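Local structure of AP endonuclease, family 2 (Brucella melitensis biovar Abortus, 3NGF) at residues A[18-23]-A[35-40]; A[27-32]-A[51-56]; A[93-98]-A[133-138]; A[127-132]-A[169-174]. The protein probably isomerises hydroxypyruvate as a manganese-binding TIM-barrel enzyme of the hyi family, and may also have endonuclease activity. All blocks are in the same frame, centred on the assembly; numbering follows the deposited sequence. Where two conformers were deposited one is given.

Contact 1: A[18-23]-A[35-40]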
loop_
_atom_site.group_PDB
_atom_site.type_symbol
_atom_site.label_atom_id
_atom_site.label_comp_id
_atom_site.label_asym_id
_atom_site.label_seq_id
_atom_site.Cartn_x
_atom_site.Cartn_y
_atom_site.Cartn_z
ATOM N N THR A 18 10.248 0.603 5.381
ATOM C CA THR A 18 10.978 1.891 5.217
ATOM C C THR A 18 11.384 2.573 6.534
ATOM O O THR A 18 12.366 3.341 6.561
ATOM C CB THR A 18 10.189 2.891 4.350
ATOM O OG1 THR A 18 9.007 3.332 5.027
ATOM C CG2 THR A 18 9.846 2.289 2.944
ATOM N N MET A 19 10.636 2.313 7.604
ATOM C CA MET A 19 10.918 2.892 8.934
ATOM C C MET A 19 11.562 1.887 9.849
ATOM O O MET A 19 11.428 0.680 9.653
ATOM C CB MET A 19 9.651 3.423 9.609
ATOM C CG MET A 19 8.912 4.506 8.824
ATOM S SD MET A 19 7.351 5.010 9.519
ATOM C CE MET A 19 7.874 5.637 11.137
ATOM N N PHE A 20 12.230 2.406 10.884
ATOM C CA PHE A 20 12.888 1.594 11.898
ATOM C C PHE A 20 13.978 0.662 11.341
ATOM O O PHE A 20 14.287 -0.374 11.947
ATOM C CB PHE A 20 11.841 0.804 12.700
ATOM C CG PHE A 20 10.874 1.675 13.421
ATOM C CD1 PHE A 20 11.257 2.360 14.551
ATOM C CD2 PHE A 20 9.579 1.831 12.954
ATOM C CE1 PHE A 20 10.372 3.173 15.215
ATOM C CE2 PHE A 20 8.687 2.626 13.606
ATOM C CZ PHE A 20 9.082 3.307 14.754
ATOM N N ASN A 21 14.622 1.073 10.238
ATOM C CA ASN A 21 15.658 0.251 9.603
ATOM C C ASN A 21 16.976 0.265 10.381
ATOM O O ASN A 21 17.963 -0.375 9.988
ATOM C CB ASN A 21 15.907 0.679 8.155
ATOM C CG ASN A 21 14.844 0.209 7.195
ATOM O OD1 ASN A 21 13.671 -0.064 7.554
ATOM N ND2 ASN A 21 15.247 0.114 5.927
ATOM N N GLU A 22 16.987 0.980 11.503
ATOM C CA GLU A 22 18.103 0.942 12.441
ATOM C C GLU A 22 18.239 -0.441 13.074
ATOM O O GLU A 22 19.312 -0.784 13.587
ATOM C CB GLU A 22 17.925 1.993 13.540
ATOM C CG GLU A 22 18.034 3.453 13.071
ATOM C CD GLU A 22 16.732 4.077 12.478
ATOM O OE1 GLU A 22 15.630 3.531 12.588
ATOM O OE2 GLU A 22 16.832 5.170 11.896
ATOM N N VAL A 23 17.159 -1.228 13.041
ATOM C CA VAL A 23 17.168 -2.592 13.574
ATOM C C VAL A 23 16.665 -3.574 12.511
ATOM O O VAL A 23 16.002 -3.156 11.553
ATOM C CB VAL A 23 16.346 -2.710 14.888
ATOM C CG1 VAL A 23 16.926 -1.774 15.973
ATOM C CG2 VAL A 23 14.852 -2.444 14.653
ATOM N N ALA A 35 6.708 3.453 19.993
ATOM C CA ALA A 35 6.605 4.814 19.442
ATOM C C ALA A 35 5.134 5.240 19.394
ATOM O O ALA A 35 4.843 6.367 19.079
ATOM C CB ALA A 35 7.260 4.894 18.028
ATOM N N GLY A 36 4.221 4.322 19.727
ATOM C CA GLY A 36 2.799 4.615 19.814
ATOM C C GLY A 36 1.980 4.335 18.573
ATOM O O GLY A 36 0.856 4.831 18.452
ATOM N N PHE A 37 2.520 3.551 17.636
ATOM C CA PHE A 37 1.705 3.086 16.497
ATOM C C PHE A 37 0.858 1.894 16.943
ATOM O O PHE A 37 1.346 1.019 17.653
ATOM C CB PHE A 37 2.588 2.692 15.316
ATOM C CG PHE A 37 3.252 3.869 14.644
ATOM C CD1 PHE A 37 2.597 4.603 13.652
ATOM C CD2 PHE A 37 4.521 4.248 15.018
ATOM C CE1 PHE A 37 3.209 5.696 13.055
ATOM C CE2 PHE A 37 5.143 5.351 14.419
ATOM C CZ PHE A 37 4.481 6.068 13.441
ATOM N N GLY A 38 -0.402 1.878 16.521
ATOM C CA GLY A 38 -1.307 0.742 16.756
ATOM C C GLY A 38 -1.400 -0.176 15.552
ATOM O O GLY A 38 -1.945 -1.286 15.649
ATOM N N GLY A 39 -0.884 0.279 14.414
ATOM C CA GLY A 39 -0.916 -0.498 13.177
ATOM C C GLY A 39 0.405 -0.451 12.451
ATOM O O GLY A 39 1.187 0.505 12.618
ATOM N N VAL A 40 0.668 -1.490 11.651
ATOM C CA VAL A 40 1.856 -1.533 10.817
ATOM C C VAL A 40 1.513 -2.031 9.403
ATOM O O VAL A 40 0.494 -2.700 9.187
ATOM C CB VAL A 40 2.974 -2.417 11.407
ATOM C CG1 VAL A 40 3.480 -1.843 12.739
ATOM C CG2 VAL A 40 2.496 -3.859 11.587
#
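Met19 and Phe20 reach across from the loop that follows strand 11-15 to Ala35 and Phe37, which lie where helix 25-34 gives way to strand 39-41. Three apolar approaches make up the contact. The methyl of Met19 comes to the far end of the Phe37 ring, CE to CZ 4.1 Å, and the two side chains cross at about a right angle. A bend at the last torsion of the methionine (chi3 61°) carries CE round to that ring. Phe20 uses the end of its own ring: its CZ lies 4.1 Å from CB of Ala35, with the methyl at the ring edge, close to the ring plane. The same CZ stands 4.5 Å from CE2 of Phe37, a looser approach that also comes in at the Phe20 edge.

Backbone features on both sides are consistent with this placing. Phe20 opens a type I beta turn closed by a hydrogen bond from Val23 N to Phe20 O, 3.2 Å. On the other side the helix ends in a Schellman motif in which Gly36, with positive phi (94°), turns the chain between Ala35 and Phe37. Further out, the Phe37 ring stacks with Phe261, and Phe20 N is hydrogen-bonded to OG1 of Thr254.

The side chain of Met19 lies about 7 Å from that of Glu247, a manganese ligand and predicted proton donor or acceptor. With no hydrogen bond between the segments, the contact rests on burial of apolar groups, and it joins the loop after strand 11-15 to the turn between helix 25-34 and strand 39-41.

Contact 2: A[27-32]-A[51-56]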
loop_
_atom_site.group_PDB
_atom_site.type_symbol
_atom_site.label_atom_id
_atom_site.label_comp_id
_atom_site.label_asym_id
_atom_site.label_seq_id
_atom_site.Cartn_x
_atom_site.Cartn_y
_atom_site.Cartn_z
ATOM N N GLU A 27 12.636 -6.932 14.889
ATOM C CA GLU A 27 12.749 -5.999 16.007
ATOM C C GLU A 27 11.916 -4.713 15.794
ATOM O O GLU A 27 11.681 -3.954 16.748
ATOM C CB GLU A 27 14.236 -5.657 16.250
ATOM C CG GLU A 27 15.029 -6.790 16.946
ATOM C CD GLU A 27 16.542 -6.591 16.988
ATOM O OE1 GLU A 27 17.279 -7.605 16.841
ATOM O OE2 GLU A 27 16.989 -5.430 17.166
ATOM N N ARG A 28 11.459 -4.480 14.562
ATOM C CA ARG A 28 10.751 -3.231 14.206
ATOM C C ARG A 28 9.343 -3.156 14.790
ATOM O O ARG A 28 8.824 -2.070 15.032
ATOM C CB ARG A 28 10.719 -3.032 12.675
ATOM C CG ARG A 28 12.149 -2.985 12.108
ATOM C CD ARG A 28 12.229 -2.729 10.607
ATOM N NE ARG A 28 13.587 -2.983 10.154
ATOM C CZ ARG A 28 13.936 -3.350 8.937
ATOM N NH1 ARG A 28 13.016 -3.444 7.963
ATOM N NH2 ARG A 28 15.217 -3.567 8.673
ATOM N N PHE A 29 8.725 -4.326 15.023
ATOM C CA PHE A 29 7.376 -4.378 15.575
ATOM C C PHE A 29 7.316 -3.741 16.966
ATOM O O PHE A 29 6.491 -2.846 17.215
ATOM C CB PHE A 29 6.854 -5.816 15.609
ATOM C CG PHE A 29 6.661 -6.427 14.234
ATOM C CD1 PHE A 29 5.423 -6.397 13.619
ATOM C CD2 PHE A 29 7.722 -7.029 13.574
ATOM C CE1 PHE A 29 5.237 -6.955 12.364
ATOM C CE2 PHE A 29 7.559 -7.589 12.321
ATOM C CZ PHE A 29 6.312 -7.534 11.704
ATOM N N ARG A 30 8.229 -4.152 17.846
ATOM C CA ARG A 30 8.336 -3.560 19.186
ATOM C C ARG A 30 8.627 -2.052 19.126
ATOM O O ARG A 30 8.038 -1.250 19.864
ATOM C CB ARG A 30 9.430 -4.245 19.975
ATOM C CG ARG A 30 9.596 -3.679 21.406
ATOM C CD ARG A 30 10.685 -4.394 22.210
ATOM N NE ARG A 30 12.015 -4.293 21.599
ATOM C CZ ARG A 30 12.842 -3.251 21.712
ATOM N NH1 ARG A 30 12.510 -2.170 22.422
ATOM N NH2 ARG A 30 14.023 -3.289 21.112
ATOM N N LEU A 31 9.561 -1.660 18.275
ATOM C CA LEU A 31 9.880 -0.229 18.185
ATOM C C LEU A 31 8.687 0.638 17.711
ATOM O O LEU A 31 8.472 1.744 18.226
ATOM C CB LEU A 31 11.115 -0.005 17.335
ATOM C CG LEU A 31 12.442 -0.591 17.825
ATOM C CD1 LEU A 31 13.560 -0.037 16.915
ATOM C CD2 LEU A 31 12.735 -0.296 19.293
ATOM N N ALA A 32 7.898 0.129 16.767
ATOM C CA ALA A 32 6.717 0.817 16.284
ATOM C C ALA A 32 5.686 0.934 17.385
ATOM O O ALA A 32 5.129 1.999 17.591
ATOM C CB ALA A 32 6.102 0.070 15.044
ATOM N N ASP A 51 3.561 -17.582 11.184
ATOM C CA ASP A 51 3.283 -17.731 12.607
ATOM C C ASP A 51 4.132 -16.749 13.461
ATOM O O ASP A 51 3.681 -16.273 14.513
ATOM C CB ASP A 51 3.554 -19.154 13.093
ATOM C CG ASP A 51 2.504 -20.174 12.659
ATOM O OD1 ASP A 51 1.505 -19.831 11.982
ATOM O OD2 ASP A 51 2.701 -21.354 13.065
ATOM N N VAL A 52 5.376 -16.501 13.046
ATOM C CA VAL A 52 6.280 -15.614 13.758
ATOM C C VAL A 52 5.767 -14.173 13.645
ATOM O O VAL A 52 5.674 -13.482 14.646
ATOM C CB VAL A 52 7.747 -15.744 13.234
ATOM C CG1 VAL A 52 8.667 -14.657 13.827
ATOM C CG2 VAL A 52 8.278 -17.159 13.507
ATOM N N ILE A 53 5.418 -13.737 12.431
ATOM C CA ILE A 53 4.838 -12.401 12.247
ATOM C C ILE A 53 3.527 -12.253 13.025
ATOM O O ILE A 53 3.308 -11.231 13.681
ATOM C CB ILE A 53 4.603 -12.049 10.756
ATOM C CG1 ILE A 53 5.927 -11.925 10.006
ATOM C CG2 ILE A 53 3.840 -10.726 10.637
ATOM C CD1 ILE A 53 5.747 -11.742 8.461
ATOM N N ALA A 54 2.683 -13.290 13.017
ATOM C CA ALA A 54 1.416 -13.267 13.817
ATOM C C ALA A 54 1.717 -13.002 15.308
ATOM O O ALA A 54 1.021 -12.201 15.973
ATOM C CB ALA A 54 0.633 -14.615 13.663
ATOM N N ARG A 55 2.747 -13.662 15.820
ATOM C CA ARG A 55 3.150 -13.502 17.227
ATOM C C ARG A 55 3.745 -12.123 17.492
ATOM O O ARG A 55 3.502 -11.523 18.528
ATOM C CB ARG A 55 4.085 -14.632 17.674
ATOM C CG ARG A 55 3.343 -15.944 18.006
ATOM C CD ARG A 55 4.286 -16.958 18.646
ATOM N NE ARG A 55 5.274 -17.484 17.684
ATOM C CZ ARG A 55 5.083 -18.513 16.872
ATOM N NH1 ARG A 55 6.045 -18.893 16.037
ATOM N NH2 ARG A 55 3.940 -19.174 16.880
ATOM N N GLU A 56 4.489 -11.586 16.530
ATOM C CA GLU A 56 4.949 -10.195 16.640
ATOM C C GLU A 56 3.780 -9.223 16.827
ATOM O O GLU A 56 3.825 -8.331 17.684
ATOM C CB GLU A 56 5.729 -9.761 15.404
ATOM C CG GLU A 56 7.082 -10.368 15.160
ATOM C CD GLU A 56 8.146 -9.993 16.171
ATOM O OE1 GLU A 56 7.938 -9.076 17.027
ATOM O OE2 GLU A 56 9.225 -10.626 16.090
HETATM O O HOH W 1 9.685 -6.791 17.769
#
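Phe29 and Glu56 bury the greater part of this contact, with Ile53 adding a smaller share. The aliphatic part of the glutamate lies over one face of the Phe29 ring as a CH-pi interaction: Glu56 CB sits 3.8 Å from the ring centroid and 16° off the ring normal. A bend at chi2 (-67°) folds the rest of the glutamate back along the ring, bringing CG to 3.8 Å from Phe29 CD2. The carboxylate plane is turned only 18° from that of the ring, and OE1 ends 3.7 Å from Phe29 CB.

That oxygen is also tied to the facing helix through solvent. One water donates to Glu56 OE1 at 3.0 Å and accepts from the backbone N of Arg30, also at 3.0 Å, so a polar bridge runs beside the apolar overlap. Ile53 meets the outer end of the ring, its CG2 lying 4.2 Å from Phe29 CZ. Within its own helix Phe29 is further held by an edge-to-face meeting with Phe25.

Helices 25-34 and 50-59 follow successive barrel strands, and their side-by-side packing belongs to the outer helical layer of a TIM barrel.

Contact 3: A[93-98]-A[133-138]; sequences DNVDIA and FRYAAD
Val95 packs against Tyr135 and Ala136 where helices 88-104 and 122-140 lie next to each other in the outer layer of the TIM barrel. They come close here, the CA atoms of Val95 and Ala136 being 6.5 Å apart, and the small alanine is consistent with that spacing.

The apolar contacts carry the interface. Val95 presents its branched end between two partners on successive residues of the facing helix. One methyl, CG2, meets CB of Ala136 at 4.2 Å, while the branch point itself faces the tyrosine. Tyr135 has CG anti to its own backbone N (chi1 176°), which swings the ring out toward helix 88-104, where it meets Val95 with an edge and not a face.

No hydrogen bond joins the two segments; the polar interactions lie around the apolar pairing. Toward the end of helix 165-175 and the loop after it, Arg134 gives hydrogen bonds to the carbonyl oxygens of Arg174 and Val175, and Asp138 forms a salt bridge with Arg177.

At the tyrosine edge, CB of Val95 lies close to the ring plane, 4.2 Å from Tyr135 CE2.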
loop_
_atom_site.group_PDB
_atom_site.type_symbol
_atom_site.label_atom_id
_atom_site.label_comp_id
_atom_site.label_asym_id
_atom_site.label_seq_id
_atom_site.Cartn_x
_atom_site.Cartn_y
_atom_site.Cartn_z
ATOM N N ASP A 93 -1.458 -18.548 -8.301
ATOM C CA ASP A 93 -0.747 -19.271 -7.258
ATOM C C ASP A 93 -0.240 -18.320 -6.165
ATOM O O ASP A 93 -0.261 -18.649 -4.986
ATOM C CB ASP A 93 0.405 -20.082 -7.842
ATOM C CG ASP A 93 -0.064 -21.208 -8.721
ATOM O OD1 ASP A 93 -1.254 -21.603 -8.644
ATOM O OD2 ASP A 93 0.778 -21.707 -9.481
ATOM N N ASN A 94 0.175 -17.124 -6.560
ATOM C CA ASN A 94 0.653 -16.109 -5.597
ATOM C C ASN A 94 -0.472 -15.551 -4.728
ATOM O O ASN A 94 -0.254 -15.124 -3.576
ATOM C CB ASN A 94 1.376 -14.995 -6.356
ATOM C CG ASN A 94 2.786 -15.402 -6.804
ATOM O OD1 ASN A 94 3.364 -16.367 -6.299
ATOM N ND2 ASN A 94 3.370 -14.614 -7.716
ATOM N N VAL A 95 -1.698 -15.573 -5.234
ATOM C CA VAL A 95 -2.836 -15.189 -4.415
ATOM C C VAL A 95 -3.028 -16.129 -3.231
ATOM O O VAL A 95 -3.335 -15.666 -2.131
ATOM C CB VAL A 95 -4.142 -15.083 -5.235
ATOM C CG1 VAL A 95 -5.380 -14.818 -4.294
ATOM C CG2 VAL A 95 -4.002 -13.983 -6.253
ATOM N N ASP A 96 -2.855 -17.431 -3.465
ATOM C CA ASP A 96 -2.949 -18.438 -2.402
ATOM C C ASP A 96 -1.950 -18.157 -1.284
ATOM O O ASP A 96 -2.291 -18.227 -0.099
ATOM C CB ASP A 96 -2.704 -19.850 -2.955
ATOM C CG ASP A 96 -3.834 -20.338 -3.849
ATOM O OD1 ASP A 96 -4.997 -20.001 -3.577
ATOM O OD2 ASP A 96 -3.562 -21.070 -4.828
ATOM N N ILE A 97 -0.724 -17.840 -1.683
ATOM C CA ILE A 97 0.365 -17.566 -0.776
ATOM C C ILE A 97 0.055 -16.308 0.030
ATOM O O ILE A 97 0.150 -16.317 1.256
ATOM C CB ILE A 97 1.701 -17.377 -1.542
ATOM C CG1 ILE A 97 2.145 -18.692 -2.207
ATOM C CG2 ILE A 97 2.811 -16.903 -0.590
ATOM C CD1 ILE A 97 3.421 -18.545 -3.047
ATOM N N ALA A 98 -0.357 -15.241 -0.665
ATOM C CA ALA A 98 -0.781 -13.998 0.014
ATOM C C ALA A 98 -1.945 -14.213 1.008
ATOM O O ALA A 98 -1.915 -13.678 2.115
ATOM C CB ALA A 98 -1.153 -12.937 -1.024
ATOM N N PHE A 133 -7.273 -9.360 -11.311
ATOM C CA PHE A 133 -7.964 -8.662 -10.217
ATOM C C PHE A 133 -9.316 -9.293 -9.941
ATOM O O PHE A 133 -9.707 -9.420 -8.799
ATOM C CB PHE A 133 -8.050 -7.145 -10.491
ATOM C CG PHE A 133 -6.911 -6.373 -9.849
ATOM C CD1 PHE A 133 -5.597 -6.504 -10.296
ATOM C CD2 PHE A 133 -7.149 -5.585 -8.750
ATOM C CE1 PHE A 133 -4.549 -5.841 -9.665
ATOM C CE2 PHE A 133 -6.127 -4.909 -8.130
ATOM C CZ PHE A 133 -4.821 -5.040 -8.571
ATOM N N ARG A 134 -10.042 -9.712 -10.973
ATOM C CA ARG A 134 -11.295 -10.436 -10.720
ATOM C C ARG A 134 -11.071 -11.751 -9.973
ATOM O O ARG A 134 -11.844 -12.076 -9.040
ATOM C CB ARG A 134 -12.047 -10.711 -12.017
ATOM C CG ARG A 134 -12.737 -9.507 -12.574
ATOM C CD ARG A 134 -13.403 -9.793 -13.919
ATOM N NE ARG A 134 -14.056 -8.589 -14.429
ATOM C CZ ARG A 134 -14.549 -8.447 -15.657
ATOM N NH1 ARG A 134 -14.455 -9.433 -16.562
ATOM N NH2 ARG A 134 -15.119 -7.306 -15.997
ATOM N N TYR A 135 -10.043 -12.507 -10.379
ATOM C CA TYR A 135 -9.706 -13.772 -9.709
ATOM C C TYR A 135 -9.363 -13.485 -8.247
ATOM O O TYR A 135 -9.880 -14.125 -7.339
ATOM C CB TYR A 135 -8.533 -14.489 -10.371
ATOM C CG TYR A 135 -8.125 -15.748 -9.630
ATOM C CD1 TYR A 135 -8.754 -16.977 -9.897
ATOM C CD2 TYR A 135 -7.143 -15.713 -8.649
ATOM C CE1 TYR A 135 -8.396 -18.118 -9.211
ATOM C CE2 TYR A 135 -6.788 -16.838 -7.964
ATOM C CZ TYR A 135 -7.419 -18.045 -8.234
ATOM O OH TYR A 135 -7.043 -19.160 -7.524
ATOM N N ALA A 136 -8.514 -12.491 -8.011
ATOM C CA ALA A 136 -8.107 -12.183 -6.647
ATOM C C ALA A 136 -9.319 -11.767 -5.799
ATOM O O ALA A 136 -9.449 -12.171 -4.651
ATOM C CB ALA A 136 -7.040 -11.058 -6.657
ATOM N N ALA A 137 -10.180 -10.930 -6.378
ATOM C CA ALA A 137 -11.373 -10.442 -5.697
ATOM C C ALA A 137 -12.218 -11.622 -5.301
ATOM O O ALA A 137 -12.700 -11.687 -4.190
ATOM C CB ALA A 137 -12.172 -9.472 -6.603
ATOM N N ASP A 138 -12.377 -12.570 -6.218
ATOM C CA ASP A 138 -13.278 -13.711 -5.977
ATOM C C ASP A 138 -12.752 -14.648 -4.899
ATOM O O ASP A 138 -13.540 -15.238 -4.127
ATOM C CB ASP A 138 -13.515 -14.463 -7.282
ATOM C CG ASP A 138 -14.383 -13.685 -8.292
ATOM O OD1 ASP A 138 -15.048 -12.685 -7.943
ATOM O OD2 ASP A 138 -14.408 -14.121 -9.459
#

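Contact 4: A[127-132]-A[169-174]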
loop_
_atom_site.group_PDB
_atom_site.type_symbol
_atom_site.label_atom_id
_atom_site.label_comp_id
_atom_site.label_asym_id
_atom_site.label_seq_id
_atom_site.Cartn_x
_atom_site.Cartn_y
_atom_site.Cartn_z
ATOM N N GLU A 127 -6.427 -5.996 -20.153
ATOM C CA GLU A 127 -7.256 -7.196 -20.134
ATOM C C GLU A 127 -6.777 -8.203 -19.092
ATOM O O GLU A 127 -7.589 -8.785 -18.370
ATOM C CB GLU A 127 -7.322 -7.846 -21.528
ATOM C CG GLU A 127 -8.339 -7.156 -22.405
ATOM C CD GLU A 127 -8.390 -7.664 -23.820
ATOM O OE1 GLU A 127 -7.585 -8.554 -24.198
ATOM O OE2 GLU A 127 -9.252 -7.146 -24.563
ATOM N N THR A 128 -5.464 -8.375 -19.004
ATOM C CA THR A 128 -4.871 -9.335 -18.063
ATOM C C THR A 128 -5.032 -8.834 -16.628
ATOM O O THR A 128 -5.351 -9.615 -15.721
ATOM C CB THR A 128 -3.401 -9.610 -18.430
ATOM O OG1 THR A 128 -3.348 -10.312 -19.693
ATOM C CG2 THR A 128 -2.713 -10.409 -17.324
ATOM N N PHE A 129 -4.843 -7.529 -16.440
ATOM C CA PHE A 129 -5.117 -6.872 -15.149
ATOM C C PHE A 129 -6.527 -7.187 -14.655
ATOM O O PHE A 129 -6.707 -7.601 -13.509
ATOM C CB PHE A 129 -4.919 -5.351 -15.275
ATOM C CG PHE A 129 -5.283 -4.567 -14.025
ATOM C CD1 PHE A 129 -4.307 -4.200 -13.117
ATOM C CD2 PHE A 129 -6.578 -4.155 -13.785
ATOM C CE1 PHE A 129 -4.618 -3.461 -11.988
ATOM C CE2 PHE A 129 -6.879 -3.404 -12.625
ATOM C CZ PHE A 129 -5.890 -3.080 -11.743
ATOM N N ILE A 130 -7.520 -7.011 -15.528
ATOM C CA ILE A 130 -8.931 -7.240 -15.175
ATOM C C ILE A 130 -9.154 -8.701 -14.773
ATOM O O ILE A 130 -9.763 -9.000 -13.736
ATOM C CB ILE A 130 -9.877 -6.791 -16.340
ATOM C CG1 ILE A 130 -9.850 -5.264 -16.456
ATOM C CG2 ILE A 130 -11.305 -7.280 -16.120
ATOM C CD1 ILE A 130 -10.406 -4.702 -17.717
ATOM N N GLU A 131 -8.625 -9.632 -15.567
ATOM C CA GLU A 131 -8.808 -11.029 -15.249
ATOM C C GLU A 131 -8.182 -11.372 -13.919
ATOM O O GLU A 131 -8.787 -12.116 -13.129
ATOM C CB GLU A 131 -8.204 -11.945 -16.308
ATOM C CG GLU A 131 -8.921 -11.875 -17.655
ATOM C CD GLU A 131 -10.442 -12.041 -17.612
ATOM O OE1 GLU A 131 -11.008 -12.739 -16.737
ATOM O OE2 GLU A 131 -11.098 -11.474 -18.524
ATOM N N ASN A 132 -6.967 -10.873 -13.688
ATOM C CA ASN A 132 -6.232 -11.210 -12.463
ATOM C C ASN A 132 -6.861 -10.614 -11.196
ATOM O O ASN A 132 -6.983 -11.277 -10.138
ATOM C CB ASN A 132 -4.741 -10.830 -12.585
ATOM C CG ASN A 132 -3.928 -11.871 -13.376
ATOM O OD1 ASN A 132 -4.234 -13.085 -13.357
ATOM N ND2 ASN A 132 -2.882 -11.406 -14.065
ATOM N N VAL A 169 -8.979 4.359 -10.927
ATOM C CA VAL A 169 -10.407 4.291 -10.587
ATOM C C VAL A 169 -11.214 3.707 -11.755
ATOM O O VAL A 169 -12.089 2.853 -11.563
ATOM C CB VAL A 169 -10.959 5.653 -10.184
ATOM C CG1 VAL A 169 -12.474 5.616 -10.091
ATOM C CG2 VAL A 169 -10.306 6.115 -8.850
ATOM N N GLY A 170 -10.890 4.158 -12.951
ATOM C CA GLY A 170 -11.506 3.629 -14.173
ATOM C C GLY A 170 -11.244 2.154 -14.384
ATOM O O GLY A 170 -12.172 1.403 -14.775
ATOM N N LEU A 171 -10.013 1.716 -14.129
ATOM C CA LEU A 171 -9.685 0.295 -14.285
ATOM C C LEU A 171 -10.444 -0.546 -13.265
ATOM O O LEU A 171 -10.940 -1.622 -13.584
ATOM C CB LEU A 171 -8.187 0.054 -14.151
ATOM C CG LEU A 171 -7.316 0.443 -15.342
ATOM C CD1 LEU A 171 -5.845 0.313 -14.922
ATOM C CD2 LEU A 171 -7.649 -0.478 -16.513
ATOM N N VAL A 172 -10.548 -0.048 -12.047
ATOM C CA VAL A 172 -11.324 -0.731 -11.012
ATOM C C VAL A 172 -12.823 -0.863 -11.354
ATOM O O VAL A 172 -13.438 -1.884 -11.052
ATOM C CB VAL A 172 -11.158 -0.075 -9.644
ATOM C CG1 VAL A 172 -12.195 -0.687 -8.657
ATOM C CG2 VAL A 172 -9.720 -0.249 -9.154
ATOM N N LYS A 173 -13.406 0.151 -11.986
ATOM C CA LYS A 173 -14.798 0.060 -12.434
ATOM C C LYS A 173 -14.968 -1.060 -13.465
ATOM O O LYS A 173 -15.967 -1.782 -13.451
ATOM C CB LYS A 173 -15.284 1.404 -13.003
ATOM C CG LYS A 173 -15.725 2.393 -11.935
ATOM C CD LYS A 173 -16.152 3.726 -12.512
ATOM C CE LYS A 173 -16.158 4.826 -11.443
ATOM N NZ LYS A 173 -16.239 6.174 -12.106
ATOM N N ARG A 174 -13.981 -1.220 -14.343
ATOM C CA ARG A 174 -14.023 -2.305 -15.323
ATOM C C ARG A 174 -13.914 -3.678 -14.672
ATOM O O ARG A 174 -14.562 -4.621 -15.139
ATOM C CB ARG A 174 -12.963 -2.124 -16.384
ATOM C CG ARG A 174 -13.183 -0.847 -17.201
ATOM C CD ARG A 174 -11.997 -0.518 -18.069
ATOM N NE ARG A 174 -11.678 -1.550 -19.054
ATOM C CZ ARG A 174 -10.549 -1.563 -19.772
ATOM N NH1 ARG A 174 -9.620 -0.605 -19.619
ATOM N NH2 ARG A 174 -10.336 -2.536 -20.643
#
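Ile130 and Arg174 meet where helices 122-140 and 165-175 run close together, and the arginine can be followed outward along its length. Its CB is already in contact, 3.9 Å from the terminal methyl CD1 of Ile130. From there CG leaves anti to the carbonyl carbon, and the chain bends at chi3 (61°), which turns the guanidinium back over that same methyl. NE comes to 3.7 Å from Ile130 CD1, CZ to 3.8 Å, and NH2, the nearest of all, to 3.6 Å. The isoleucine methyl therefore lies over one face of the flat guanidinium, and the two side chains cross at about a right angle.

At the tip, NH1 is engaged in a salt bridge with Glu126, one residue before segment 127-132, so the charge is bound to the same helix whose Ile130 methyl lies against the guanidinium face. This pairing joins neighbouring helices of the outer layer of the TIM barrel, on either side of strand 146-149 in the chain.

Deeper between the helices, Phe129 meets Leu171. CE2 of Phe129 lies 4.0 Å from Leu171 CB, while the leucine methyl CD1 stands over one face of the ring. Phe129 is itself stacked on Phe133, meets Phe161 with planes at about 30°, and touches Val149 of strand 146-149; its side chain lies about 9 Å from that of Glu150, a manganese ligand.

How the contacts relate
Contacts 2, 3 and 4 all pair neighbouring helices of the outer layer, whereas contact 1 joins a loop to the turn that leads into strand 39-41. Every touching residue of contact 1 is buried and its chemistry purely apolar; contact 3 is also apolar across the segments, but contact 2 lays the aliphatic part of a glutamate over a phenyl face, and contact 4 lays a methyl over the guanidinium of an exposed arginine at the rim of a buried apolar pair. Helix 122-140 serves both contacts 3 and 4, which meet through Arg134 NH2 and Arg174 O. Contacts 1 and 2 likewise touch, through Val23 O with Arg28 NE and Phe37 N with Ala32 O. Contact 4 lies across the chain's centre from both of these.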